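Side-chain contacts in GGDEF and EAL domain-containing protein (Vibrio cholerae O1 str. 2010EL-1786, PDB 6PWK), which binds the second messenger c-di-GMP and probably acts as a receptor that couples it to the control of large adhesins in biofilm formation: residues A52-E57 / R72-R77; K79-I84 / I117-D122; L159-S164 / G171-D176; S33-W38 / T150-L155. All blocks are in the same frame, centred on the assembly; numbering follows the deposited sequence.

How the contacts relate
Four contacts of the GGDEF domain fall into two touching pairs. Contacts 1 and 2 share helix 53-80 and have centres 12 Å apart; L74 CD1 of contact 1 packs on V120 CG1 of contact 2 at 3.8 Å. Contacts 3 and 4 share helix 148-164, with centres 15 Å apart, and I173 CG2 lies 3.8 Å from L154 CD2. The second pair meets c-di-GMP directly: L152 and S153 of contact 4 line its pocket, and L159 of segment 159-164 also touches it, whereas the I55 side chain of contact 1 is about 12 Å from a bound c-di-GMP. Along the chain, contacts 1 and 2 nest within the long loop that contact 4 closes.

Contact 1. Residues A52-E57 / R72-R77; sequences AEFIKE and RELADR
The carbonyl oxygen of A52, whose methyl packs against L74, is gripped weakly by two amides of the helix it caps: I55 N at 3.2 Å and K56 N at 3.5 Å. A52 is the N-cap, and its backbone is also hydrogen-bonded to Y95, so the residue ties the start of helix 53-80 to a neighbouring loop. Across the contact the chemistry is wholly apolar and converges on one methyl group, CD2 of L74. A52 CB comes within 3.7 Å of L74 CD2, and I55 CD1 reaches the same methyl at 3.9 Å; the ring of F54 adds a looser touch, its CZ standing 4.4 Å from L74 CD2. With CG of L74 anti to the backbone N (chi1 173°), the isobutyl group projects from its helix turn and delivers CD2 to all three partners. The I55 side chain crosses that of L74 at a slant, while its CG1 lies over one face of the F54 ring, 3.7 Å above the plane and offset toward the rim. Both F54 and I55 are backed by M70. On the polar side of the second segment, R77 NE forms a salt bridge with E73 OE2, its hydrogen bond long and weak; the oxygen lies in the guanidinium plane, at the edge. Contacts between residues 19 to 22 positions apart show that the helical run 53-80 doubles back, as in the helical hairpin that follows the first strand of GGDEF domains. A buried leucine methyl met by alanine, isoleucine and phenylalanine is consistent with apolar burial, not directional bonding, joining these two segments.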
# COMPACT_ATOMS: atom_id res chain seq x y z
N ALA A 52 -16.56 -4.47 -7.33
CA ALA A 52 -16.98 -3.07 -7.24
C ALA A 52 -15.75 -2.22 -6.98
O ALA A 52 -15.41 -1.88 -5.85
CB ALA A 52 -18.04 -2.89 -6.15
N GLU A 53 -15.06 -1.86 -8.07
CA GLU A 53 -13.89 -1.00 -7.96
C GLU A 53 -14.27 0.41 -7.52
O GLU A 53 -13.47 1.09 -6.87
CB GLU A 53 -13.13 -0.97 -9.29
CG GLU A 53 -11.88 -0.09 -9.30
CD GLU A 53 -10.69 -0.72 -8.59
OE1 GLU A 53 -10.86 -1.78 -7.95
OE2 GLU A 53 -9.58 -0.16 -8.69
N PHE A 54 -15.49 0.85 -7.85
CA PHE A 54 -15.92 2.18 -7.44
C PHE A 54 -16.07 2.29 -5.93
O PHE A 54 -15.94 3.38 -5.37
CB PHE A 54 -17.22 2.55 -8.15
CG PHE A 54 -18.42 1.76 -7.69
CD1 PHE A 54 -18.64 0.48 -8.16
CD2 PHE A 54 -19.33 2.31 -6.81
CE1 PHE A 54 -19.74 -0.25 -7.75
CE2 PHE A 54 -20.44 1.59 -6.39
CZ PHE A 54 -20.64 0.31 -6.87
N ILE A 55 -16.34 1.17 -5.25
CA ILE A 55 -16.35 1.18 -3.80
C ILE A 55 -14.93 1.30 -3.26
O ILE A 55 -14.69 1.95 -2.24
CB ILE A 55 -17.06 -0.08 -3.26
CG1 ILE A 55 -18.50 -0.14 -3.76
CG2 ILE A 55 -17.02 -0.11 -1.74
CD1 ILE A 55 -19.33 -1.23 -3.13
N LYS A 56 -13.96 0.69 -3.96
CA LYS A 56 -12.56 0.84 -3.58
C LYS A 56 -12.11 2.29 -3.70
O LYS A 56 -11.36 2.79 -2.86
CB LYS A 56 -11.69 -0.08 -4.43
CG LYS A 56 -10.20 0.00 -4.14
CD LYS A 56 -9.41 -0.90 -5.08
CE LYS A 56 -7.94 -0.98 -4.69
NZ LYS A 56 -7.25 0.34 -4.78
N GLU A 57 -12.56 2.97 -4.76
CA GLU A 57 -12.23 4.39 -4.91
C GLU A 57 -12.92 5.24 -3.86
O GLU A 57 -12.41 6.31 -3.49
CB GLU A 57 -12.60 4.86 -6.32
CG GLU A 57 -11.66 4.36 -7.40
CD GLU A 57 -12.30 4.36 -8.78
OE1 GLU A 57 -13.48 4.72 -8.90
OE2 GLU A 57 -11.60 3.98 -9.75
N ARG A 72 -23.02 -2.07 1.86
CA ARG A 72 -24.35 -2.50 2.27
C ARG A 72 -25.39 -2.20 1.20
O ARG A 72 -26.26 -3.03 0.92
CB ARG A 72 -24.73 -1.82 3.59
CG ARG A 72 -26.20 -1.95 3.96
CD ARG A 72 -26.57 -3.39 4.26
NE ARG A 72 -25.87 -3.91 5.43
CZ ARG A 72 -26.25 -3.69 6.68
NH1 ARG A 72 -27.32 -2.95 6.93
NH2 ARG A 72 -25.55 -4.19 7.69
N GLU A 73 -25.32 -1.01 0.59
CA GLU A 73 -26.27 -0.65 -0.45
C GLU A 73 -26.18 -1.62 -1.62
O GLU A 73 -27.19 -2.20 -2.03
CB GLU A 73 -26.02 0.79 -0.92
CG GLU A 73 -26.93 1.25 -2.05
CD GLU A 73 -28.31 1.69 -1.58
OE1 GLU A 73 -28.84 1.09 -0.62
OE2 GLU A 73 -28.86 2.65 -2.17
N LEU A 74 -24.98 -1.82 -2.17
CA LEU A 74 -24.81 -2.78 -3.25
C LEU A 74 -25.26 -4.17 -2.83
O LEU A 74 -25.89 -4.89 -3.60
CB LEU A 74 -23.35 -2.80 -3.72
CG LEU A 74 -22.96 -3.87 -4.74
CD1 LEU A 74 -23.87 -3.84 -5.96
CD2 LEU A 74 -21.51 -3.70 -5.16
N ALA A 75 -24.96 -4.56 -1.58
CA ALA A 75 -25.40 -5.86 -1.09
C ALA A 75 -26.92 -5.91 -0.99
O ALA A 75 -27.55 -6.88 -1.45
CB ALA A 75 -24.76 -6.14 0.27
N ASP A 76 -27.53 -4.89 -0.39
CA ASP A 76 -28.99 -4.85 -0.29
C ASP A 76 -29.64 -4.85 -1.66
O ASP A 76 -30.61 -5.56 -1.91
CB ASP A 76 -29.44 -3.63 0.51
CG ASP A 76 -29.13 -3.75 1.99
OD1 ASP A 76 -28.89 -4.88 2.46
OD2 ASP A 76 -29.14 -2.71 2.69
N ARG A 77 -29.11 -4.03 -2.58
CA ARG A 77 -29.68 -3.98 -3.92
C ARG A 77 -29.48 -5.30 -4.66
O ARG A 77 -30.35 -5.74 -5.41
CB ARG A 77 -29.06 -2.83 -4.71
CG ARG A 77 -29.30 -1.46 -4.10
CD ARG A 77 -30.74 -1.02 -4.25
NE ARG A 77 -30.94 0.35 -3.78
CZ ARG A 77 -32.10 0.99 -3.82
NH1 ARG A 77 -33.18 0.38 -4.31
NH2 ARG A 77 -32.19 2.24 -3.38

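Contact 2. Residues K79-I84 / I117-D122; sequences KNSITI and ITCVDD
C119 faces S81 and I82 where helix 106-118 runs in through I117 and T118. The carbonyl oxygen of I117 accepts from V120 N at 2.9 Å, and this bond reaches across C119 to brace the backbone that carries it. T118 continues the turn; its OG1 is hydrogen-bonded to E114 O one turn earlier, and its own carbonyl takes a weak bond from D121 N. At C119 the chain makes its principal approach to the first segment. SG is anti to the backbone N (chi1 -175°), a setting that carries the sulfur out to the S81 side chain. There SG lies 3.4 Å from S81 OG and 3.7 Å from S81 CB. The S81 hydroxyl is hydrogen-bonded to R77 O, in the last turn or so of helix 53-80. One atom further in on C119, CB receives I82 CD1 at 4.4 Å. V120 follows, turning its side chain to L135 and to L74. I82 has a positive phi, 60°, marking the sharp change of direction after the helical residues at K79 and N80. The same isoleucine touches V112, S115 and I116, so the chain leaving helix 53-80 lies against helix 106-118, with C119 between the two, near the surface of the domain.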
# COMPACT_ATOMS: atom_id res chain seq x y z
N LYS A 79 -29.08 -8.43 -3.33
CA LYS A 79 -29.75 -9.60 -2.76
C LYS A 79 -31.27 -9.51 -2.89
O LYS A 79 -31.93 -10.52 -3.16
CB LYS A 79 -29.33 -9.79 -1.30
CG LYS A 79 -29.82 -8.73 -0.33
CD LYS A 79 -28.98 -8.72 0.93
CE LYS A 79 -29.62 -7.88 2.02
NZ LYS A 79 -28.69 -7.65 3.15
N ASN A 80 -31.84 -8.31 -2.72
CA ASN A 80 -33.28 -8.18 -2.85
C ASN A 80 -33.74 -8.37 -4.29
O ASN A 80 -34.89 -8.74 -4.53
CB ASN A 80 -33.74 -6.83 -2.30
CG ASN A 80 -34.68 -6.96 -1.12
OD1 ASN A 80 -34.25 -7.24 -0.00
ND2 ASN A 80 -35.97 -6.78 -1.36
N SER A 81 -32.86 -8.11 -5.25
CA SER A 81 -33.10 -8.46 -6.63
C SER A 81 -32.56 -9.86 -6.91
O SER A 81 -31.80 -10.43 -6.13
CB SER A 81 -32.45 -7.45 -7.57
OG SER A 81 -32.81 -6.13 -7.23
N ILE A 82 -32.99 -10.42 -8.05
CA ILE A 82 -32.39 -11.64 -8.59
C ILE A 82 -32.52 -12.79 -7.60
O ILE A 82 -31.53 -13.40 -7.21
CB ILE A 82 -30.92 -11.38 -8.98
CG1 ILE A 82 -30.79 -10.03 -9.69
CG2 ILE A 82 -30.40 -12.47 -9.90
CD1 ILE A 82 -29.43 -9.40 -9.54
N THR A 83 -33.76 -13.09 -7.20
CA THR A 83 -34.03 -14.14 -6.22
C THR A 83 -34.46 -15.41 -6.95
O THR A 83 -35.51 -15.44 -7.59
CB THR A 83 -35.11 -13.71 -5.23
OG1 THR A 83 -36.37 -13.59 -5.91
CG2 THR A 83 -34.75 -12.37 -4.60
N ILE A 84 -33.62 -16.45 -6.86
CA ILE A 84 -33.90 -17.76 -7.44
C ILE A 84 -33.54 -18.82 -6.40
O ILE A 84 -32.95 -18.52 -5.36
CB ILE A 84 -33.13 -17.97 -8.77
CG1 ILE A 84 -33.33 -16.78 -9.71
CG2 ILE A 84 -33.58 -19.23 -9.51
CD1 ILE A 84 -32.81 -17.00 -11.12
N ILE A 117 -26.08 -6.48 -13.63
CA ILE A 117 -25.47 -5.23 -14.06
C ILE A 117 -26.48 -4.09 -14.05
O ILE A 117 -26.22 -3.00 -13.53
CB ILE A 117 -24.82 -5.40 -15.44
CG1 ILE A 117 -23.73 -6.47 -15.38
CG2 ILE A 117 -24.25 -4.08 -15.93
CD1 ILE A 117 -23.47 -7.14 -16.70
N THR A 118 -27.66 -4.33 -14.64
CA THR A 118 -28.72 -3.32 -14.61
C THR A 118 -29.12 -2.99 -13.18
O THR A 118 -29.58 -1.87 -12.90
CB THR A 118 -29.93 -3.80 -15.42
OG1 THR A 118 -29.50 -4.19 -16.73
CG2 THR A 118 -30.96 -2.69 -15.55
N CYS A 119 -28.95 -3.93 -12.26
CA CYS A 119 -29.23 -3.69 -10.85
C CYS A 119 -28.19 -2.80 -10.18
O CYS A 119 -28.44 -2.31 -9.07
CB CYS A 119 -29.33 -5.03 -10.11
SG CYS A 119 -29.80 -4.93 -8.37
N VAL A 120 -27.05 -2.56 -10.82
CA VAL A 120 -26.01 -1.70 -10.25
C VAL A 120 -25.91 -0.36 -10.98
O VAL A 120 -25.04 0.46 -10.63
CB VAL A 120 -24.64 -2.41 -10.22
CG1 VAL A 120 -23.73 -1.79 -9.17
CG2 VAL A 120 -24.82 -3.88 -9.93
N ASP A 121 -26.76 -0.11 -11.97
CA ASP A 121 -26.75 1.18 -12.64
C ASP A 121 -27.66 2.20 -11.96
O ASP A 121 -27.33 3.38 -11.90
CB ASP A 121 -27.17 1.02 -14.11
CG ASP A 121 -26.08 0.40 -14.96
OD1 ASP A 121 -24.94 0.28 -14.47
OD2 ASP A 121 -26.37 0.04 -16.12
N ASP A 122 -28.81 1.76 -11.44
CA ASP A 122 -29.70 2.67 -10.74
C ASP A 122 -29.18 3.03 -9.35
O ASP A 122 -29.62 4.03 -8.78
CB ASP A 122 -31.10 2.07 -10.61
CG ASP A 122 -31.77 1.85 -11.96
OD1 ASP A 122 -31.48 2.62 -12.90
OD2 ASP A 122 -32.58 0.91 -12.06

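Contact 3. Residues L159-S164 / G171-D176; sequences LAKAKS and GFISSD
K161 and A162 of helix 148-164 meet strand 171-174 in two distinct ways, one polar and one by a methyl set against the glycine backbone. K161 NZ donates to F172 O at 3.1 Å, with a C=O...N angle of 153°. Its aliphatic stem contributes too, since CD of K161 lies 4.3 Å from CG1 of I173. The lysine spans this distance because CG is anti to the backbone N (chi1 -176°) and every later torsion is extended, so the amine is carried along the strand to a carbonyl one residue beyond G171. The neighbouring methyl, A162 CB, rests 3.4 Å from G171 N. G171 has no side chain, and its CA comes within 4.2 Å of the CA of A162. The strand is positioned by backbone hydrogen bonds to strand 136-142, from G171 to L137 and V139 and from I173 to V139, while F172, whose CB is directed away from the helix, makes a cation-pi contact with K110. Further out, S164 OG donates to A160 O at 2.7 Å, an oxygen that also accepts from S164 N. Farther along the other segment, S174 OG donates to D176 OD1 at 2.6 Å, meeting that oxygen from above the carboxylate plane. The axes of the short helix and strand segments approach to 6.7 Å and run roughly antiparallel, at 147°. With strand 136-142 parallel to strand 171-174 and the helix between them in sequence, this is a beta-alpha-beta crossover, here completing one edge of the GGDEF sheet.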
# COMPACT_ATOMS: atom_id res chain seq x y z
N LEU A 159 -13.14 -12.69 -14.96
CA LEU A 159 -13.18 -11.31 -14.48
C LEU A 159 -12.14 -10.46 -15.20
O LEU A 159 -12.39 -9.29 -15.52
CB LEU A 159 -12.96 -11.27 -12.97
CG LEU A 159 -13.10 -9.91 -12.29
CD1 LEU A 159 -14.47 -9.32 -12.57
CD2 LEU A 159 -12.87 -10.04 -10.79
N ALA A 160 -10.95 -11.02 -15.45
CA ALA A 160 -9.94 -10.30 -16.21
C ALA A 160 -10.40 -10.06 -17.65
O ALA A 160 -10.08 -9.03 -18.24
CB ALA A 160 -8.62 -11.08 -16.20
N LYS A 161 -11.15 -11.01 -18.21
CA LYS A 161 -11.71 -10.83 -19.55
C LYS A 161 -12.68 -9.66 -19.58
O LYS A 161 -12.69 -8.87 -20.54
CB LYS A 161 -12.39 -12.12 -19.99
CG LYS A 161 -12.94 -12.11 -21.41
CD LYS A 161 -13.62 -13.43 -21.73
CE LYS A 161 -14.03 -13.51 -23.19
NZ LYS A 161 -14.67 -14.82 -23.51
N ALA A 162 -13.50 -9.51 -18.53
CA ALA A 162 -14.46 -8.42 -18.49
C ALA A 162 -13.77 -7.07 -18.34
O ALA A 162 -14.20 -6.08 -18.94
CB ALA A 162 -15.46 -8.65 -17.35
N LYS A 163 -12.70 -7.02 -17.54
CA LYS A 163 -11.99 -5.76 -17.34
C LYS A 163 -11.24 -5.34 -18.60
O LYS A 163 -11.24 -4.15 -18.95
CB LYS A 163 -11.02 -5.88 -16.17
CG LYS A 163 -11.68 -5.81 -14.81
CD LYS A 163 -10.65 -5.75 -13.70
CE LYS A 163 -11.30 -5.41 -12.38
NZ LYS A 163 -10.31 -5.46 -11.27
N SER A 164 -10.60 -6.29 -19.27
CA SER A 164 -9.79 -5.96 -20.45
C SER A 164 -10.63 -5.62 -21.67
O SER A 164 -10.08 -5.11 -22.65
CB SER A 164 -8.85 -7.13 -20.76
OG SER A 164 -9.55 -8.36 -20.78
N GLY A 171 -17.75 -10.86 -18.63
CA GLY A 171 -16.85 -11.84 -19.20
C GLY A 171 -17.36 -13.24 -18.94
O GLY A 171 -17.55 -13.64 -17.79
N PHE A 172 -17.57 -13.99 -20.02
CA PHE A 172 -18.13 -15.33 -19.96
C PHE A 172 -17.08 -16.34 -20.41
O PHE A 172 -16.52 -16.23 -21.50
CB PHE A 172 -19.38 -15.45 -20.85
CG PHE A 172 -20.14 -16.74 -20.67
CD1 PHE A 172 -19.73 -17.91 -21.29
CD2 PHE A 172 -21.28 -16.78 -19.88
CE1 PHE A 172 -20.43 -19.08 -21.13
CE2 PHE A 172 -21.99 -17.95 -19.71
CZ PHE A 172 -21.56 -19.11 -20.34
N ILE A 173 -16.82 -17.33 -19.55
CA ILE A 173 -15.98 -18.48 -19.88
C ILE A 173 -16.72 -19.74 -19.45
O ILE A 173 -17.22 -19.80 -18.32
CB ILE A 173 -14.61 -18.41 -19.20
CG1 ILE A 173 -13.86 -17.14 -19.60
CG2 ILE A 173 -13.77 -19.63 -19.53
CD1 ILE A 173 -12.46 -17.04 -19.01
N SER A 174 -16.80 -20.72 -20.33
CA SER A 174 -17.41 -22.00 -19.97
C SER A 174 -16.34 -22.94 -19.44
O SER A 174 -15.20 -22.92 -19.89
CB SER A 174 -18.12 -22.62 -21.18
OG SER A 174 -18.70 -23.86 -20.84
N SER A 175 -16.73 -23.77 -18.47
CA SER A 175 -15.76 -24.65 -17.81
C SER A 175 -15.15 -25.66 -18.77
O SER A 175 -14.09 -26.22 -18.47
CB SER A 175 -16.42 -25.39 -16.64
OG SER A 175 -16.98 -26.62 -17.07
N ASP A 176 -15.78 -25.90 -19.92
CA ASP A 176 -15.27 -26.83 -20.91
C ASP A 176 -14.34 -26.17 -21.92
O ASP A 176 -13.95 -26.82 -22.90
CB ASP A 176 -16.44 -27.51 -21.63
CG ASP A 176 -17.44 -26.51 -22.20
OD1 ASP A 176 -17.09 -25.32 -22.34
OD2 ASP A 176 -18.58 -26.92 -22.52

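Contact 4. Residues S33-W38 / T150-L155; sequences SQLSGW and TLLSLL. With C2E (9,9'-[(2R,3R,3aS,5S,7aR,9R,10R,10aS,12S,14aR)-3,5,10,12-tetrahydroxy-5,12-dioxidooctahydro-2H,7H-difuro[3,2-d:3',2'-j][1,3,7,9,2,8]tetraoxadiphosphacyclododecine-2,9-diyl]bis(2-amino-1,9-dihydro-6H-purin-6-one)), chain D.
L152 joins the two halves of this contact, meeting L35 of helix 28-41 with one methyl and c-di-GMP with the rest of its side chain. At its base, CB lies 3.3 Å from the ribose ring oxygen O4A of the ligand, with the guanine atom C81 a little farther off. Chi1 (-65°) sets CG anti to the carbonyl carbon, and chi2 near 180° then sends the two methyls to different partners. CD1 stays with the ligand, 3.7 Å from the phosphate oxygen O11; CD2 goes to the protein side and reaches L35 CD2 at 4.4 Å. One leucine therefore lines the pocket and at the same time joins the packing between helices. The next residue, S153, adds OG at 3.3 Å from the sugar carbon C4A of c-di-GMP, and the hydroxyl is itself held by T149 O, one turn back. A second apolar contact is made by W38 and L151, whose side chains cross at about a right angle. CD1 of L151 meets the indole at its edge, near the ring plane, 3.6 Å from W38 CZ3. The indole is fixed at its other end, where NE1 is hydrogen-bonded to I44 O, so the six-membered ring is presented to the leucine. Beneath both helices lies the central sheet, with L35 and L155 sharing V47 of strand 45-51. R28, E96 and D156 hydrogen-bond the same ligand, as does D68 of the second subunit. Two helices packed on one sheet, with the second also lining a nucleotide pocket, are in keeping with the GGDEF fold, and here the occupant is c-di-GMP.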
# COMPACT_ATOMS: atom_id res chain seq x y z
N SER A 33 -18.16 -23.00 1.57
CA SER A 33 -19.03 -24.08 2.03
C SER A 33 -20.17 -24.33 1.05
O SER A 33 -20.44 -25.47 0.66
CB SER A 33 -19.56 -23.77 3.42
OG SER A 33 -20.62 -24.65 3.77
N GLN A 34 -20.87 -23.26 0.65
CA GLN A 34 -21.94 -23.40 -0.32
C GLN A 34 -21.41 -23.89 -1.67
O GLN A 34 -22.10 -24.63 -2.38
CB GLN A 34 -22.67 -22.07 -0.50
CG GLN A 34 -23.32 -21.54 0.76
CD GLN A 34 -24.46 -22.40 1.25
OE1 GLN A 34 -24.26 -23.35 2.01
NE2 GLN A 34 -25.68 -22.08 0.81
N LEU A 35 -20.20 -23.48 -2.03
CA LEU A 35 -19.62 -23.91 -3.30
C LEU A 35 -19.27 -25.39 -3.28
O LEU A 35 -19.53 -26.11 -4.24
CB LEU A 35 -18.39 -23.07 -3.63
CG LEU A 35 -17.77 -23.20 -5.02
CD1 LEU A 35 -18.70 -22.63 -6.07
CD2 LEU A 35 -16.41 -22.52 -5.07
N SER A 36 -18.67 -25.86 -2.18
CA SER A 36 -18.24 -27.25 -2.10
C SER A 36 -19.43 -28.20 -2.05
O SER A 36 -19.35 -29.32 -2.58
CB SER A 36 -17.34 -27.45 -0.89
OG SER A 36 -16.72 -28.73 -0.92
N GLY A 37 -20.53 -27.79 -1.42
CA GLY A 37 -21.70 -28.65 -1.38
C GLY A 37 -22.42 -28.71 -2.72
O GLY A 37 -22.95 -29.76 -3.10
N TRP A 38 -22.45 -27.59 -3.45
CA TRP A 38 -23.07 -27.58 -4.77
C TRP A 38 -22.29 -28.44 -5.75
O TRP A 38 -22.88 -29.10 -6.61
CB TRP A 38 -23.18 -26.14 -5.27
CG TRP A 38 -23.42 -26.02 -6.74
CD1 TRP A 38 -24.56 -26.36 -7.41
CD2 TRP A 38 -22.52 -25.50 -7.72
NE1 TRP A 38 -24.42 -26.09 -8.75
CE2 TRP A 38 -23.17 -25.57 -8.97
CE3 TRP A 38 -21.22 -24.99 -7.67
CZ2 TRP A 38 -22.57 -25.14 -10.15
CZ3 TRP A 38 -20.62 -24.57 -8.84
CH2 TRP A 38 -21.30 -24.65 -10.07
N THR A 150 -10.30 -24.89 -9.36
CA THR A 150 -10.47 -24.70 -10.79
C THR A 150 -11.51 -23.62 -11.08
O THR A 150 -11.27 -22.72 -11.90
CB THR A 150 -10.88 -26.03 -11.45
OG1 THR A 150 -9.76 -26.93 -11.45
CG2 THR A 150 -11.35 -25.80 -12.88
N LEU A 151 -12.66 -23.69 -10.42
CA LEU A 151 -13.71 -22.71 -10.68
C LEU A 151 -13.29 -21.31 -10.24
O LEU A 151 -13.64 -20.32 -10.89
CB LEU A 151 -15.01 -23.12 -9.98
CG LEU A 151 -15.83 -24.21 -10.66
CD1 LEU A 151 -17.26 -24.21 -10.15
CD2 LEU A 151 -15.80 -24.05 -12.18
N LEU A 152 -12.54 -21.21 -9.14
CA LEU A 152 -12.04 -19.91 -8.71
C LEU A 152 -11.06 -19.33 -9.72
O LEU A 152 -11.05 -18.12 -9.97
CB LEU A 152 -11.41 -20.01 -7.33
CG LEU A 152 -12.34 -20.38 -6.17
CD1 LEU A 152 -11.57 -20.50 -4.86
CD2 LEU A 152 -13.46 -19.36 -6.04
N SER A 153 -10.22 -20.19 -10.31
CA SER A 153 -9.32 -19.73 -11.36
C SER A 153 -10.09 -19.30 -12.60
O SER A 153 -9.79 -18.25 -13.20
CB SER A 153 -8.31 -20.83 -11.71
OG SER A 153 -7.44 -21.08 -10.62
N LEU A 154 -11.08 -20.09 -13.01
CA LEU A 154 -11.94 -19.70 -14.13
C LEU A 154 -12.67 -18.39 -13.82
O LEU A 154 -12.81 -17.53 -14.69
CB LEU A 154 -12.94 -20.81 -14.43
CG LEU A 154 -12.44 -22.02 -15.21
CD1 LEU A 154 -13.29 -23.24 -14.90
CD2 LEU A 154 -12.46 -21.72 -16.70
N LEU A 155 -13.14 -18.25 -12.58
CA LEU A 155 -13.82 -17.02 -12.18
C LEU A 155 -12.89 -15.82 -12.25
O LEU A 155 -13.31 -14.72 -12.63
CB LEU A 155 -14.38 -17.20 -10.76
CG LEU A 155 -15.72 -16.60 -10.36
CD1 LEU A 155 -16.71 -16.63 -11.50
CD2 LEU A 155 -16.27 -17.35 -9.16
P1 C2E D . -3.70 -17.66 -6.88
O2P C2E D . -3.64 -16.24 -6.37
O1P C2E D . -2.37 -17.88 -7.52
O5' C2E D . -3.70 -18.79 -5.69
C5' C2E D . -3.25 -20.08 -5.97
C4' C2E D . -3.44 -20.79 -4.62
O4' C2E D . -2.72 -20.19 -3.71
C3' C2E D . -4.87 -20.44 -4.16
O3' C2E D . -5.79 -21.31 -4.62
C2' C2E D . -4.79 -20.46 -2.62
O2' C2E D . -5.23 -21.78 -2.10
C1' C2E D . -3.52 -20.35 -2.32
N9 C2E D . -3.24 -19.29 -1.39
C8 C2E D . -3.35 -18.31 -2.33
N7 C2E D . -3.13 -17.14 -1.68
C5 C2E D . -2.89 -17.39 -0.39
C6 C2E D . -2.58 -16.51 0.85
O6 C2E D . -2.51 -15.33 0.77
N1 C2E D . -2.37 -17.10 2.14
C2 C2E D . -2.44 -18.53 2.30
N2 C2E D . -2.24 -19.24 3.57
N3 C2E D . -2.74 -19.34 1.13
C4 C2E D . -2.96 -18.73 -0.22
P11 C2E D . -7.34 -20.77 -4.38
O21 C2E D . -7.70 -20.14 -3.05
O11 C2E D . -8.21 -21.99 -4.44
O5A C2E D . -7.69 -19.93 -5.77
C5A C2E D . -6.92 -20.24 -6.89
C4A C2E D . -7.12 -19.18 -7.90
O4A C2E D . -8.37 -18.77 -7.90
C3A C2E D . -6.18 -17.86 -7.46
O3A C2E D . -4.81 -17.94 -8.07
C2A C2E D . -6.76 -16.88 -7.91
O2A C2E D . -6.31 -16.66 -9.33
C1A C2E D . -8.33 -17.26 -7.83
N91 C2E D . -8.89 -16.82 -6.72
C81 C2E D . -9.01 -17.42 -5.53
N71 C2E D . -9.68 -16.58 -4.73
C51 C2E D . -9.97 -15.48 -5.43
C61 C2E D . -10.71 -14.20 -5.06
O61 C2E D . -11.13 -14.09 -3.97
N11 C2E D . -10.90 -13.14 -6.01
C21 C2E D . -10.39 -13.28 -7.35
N21 C2E D . -10.57 -12.22 -8.32
N31 C2E D . -9.68 -14.52 -7.69
C41 C2E D . -9.48 -15.62 -6.69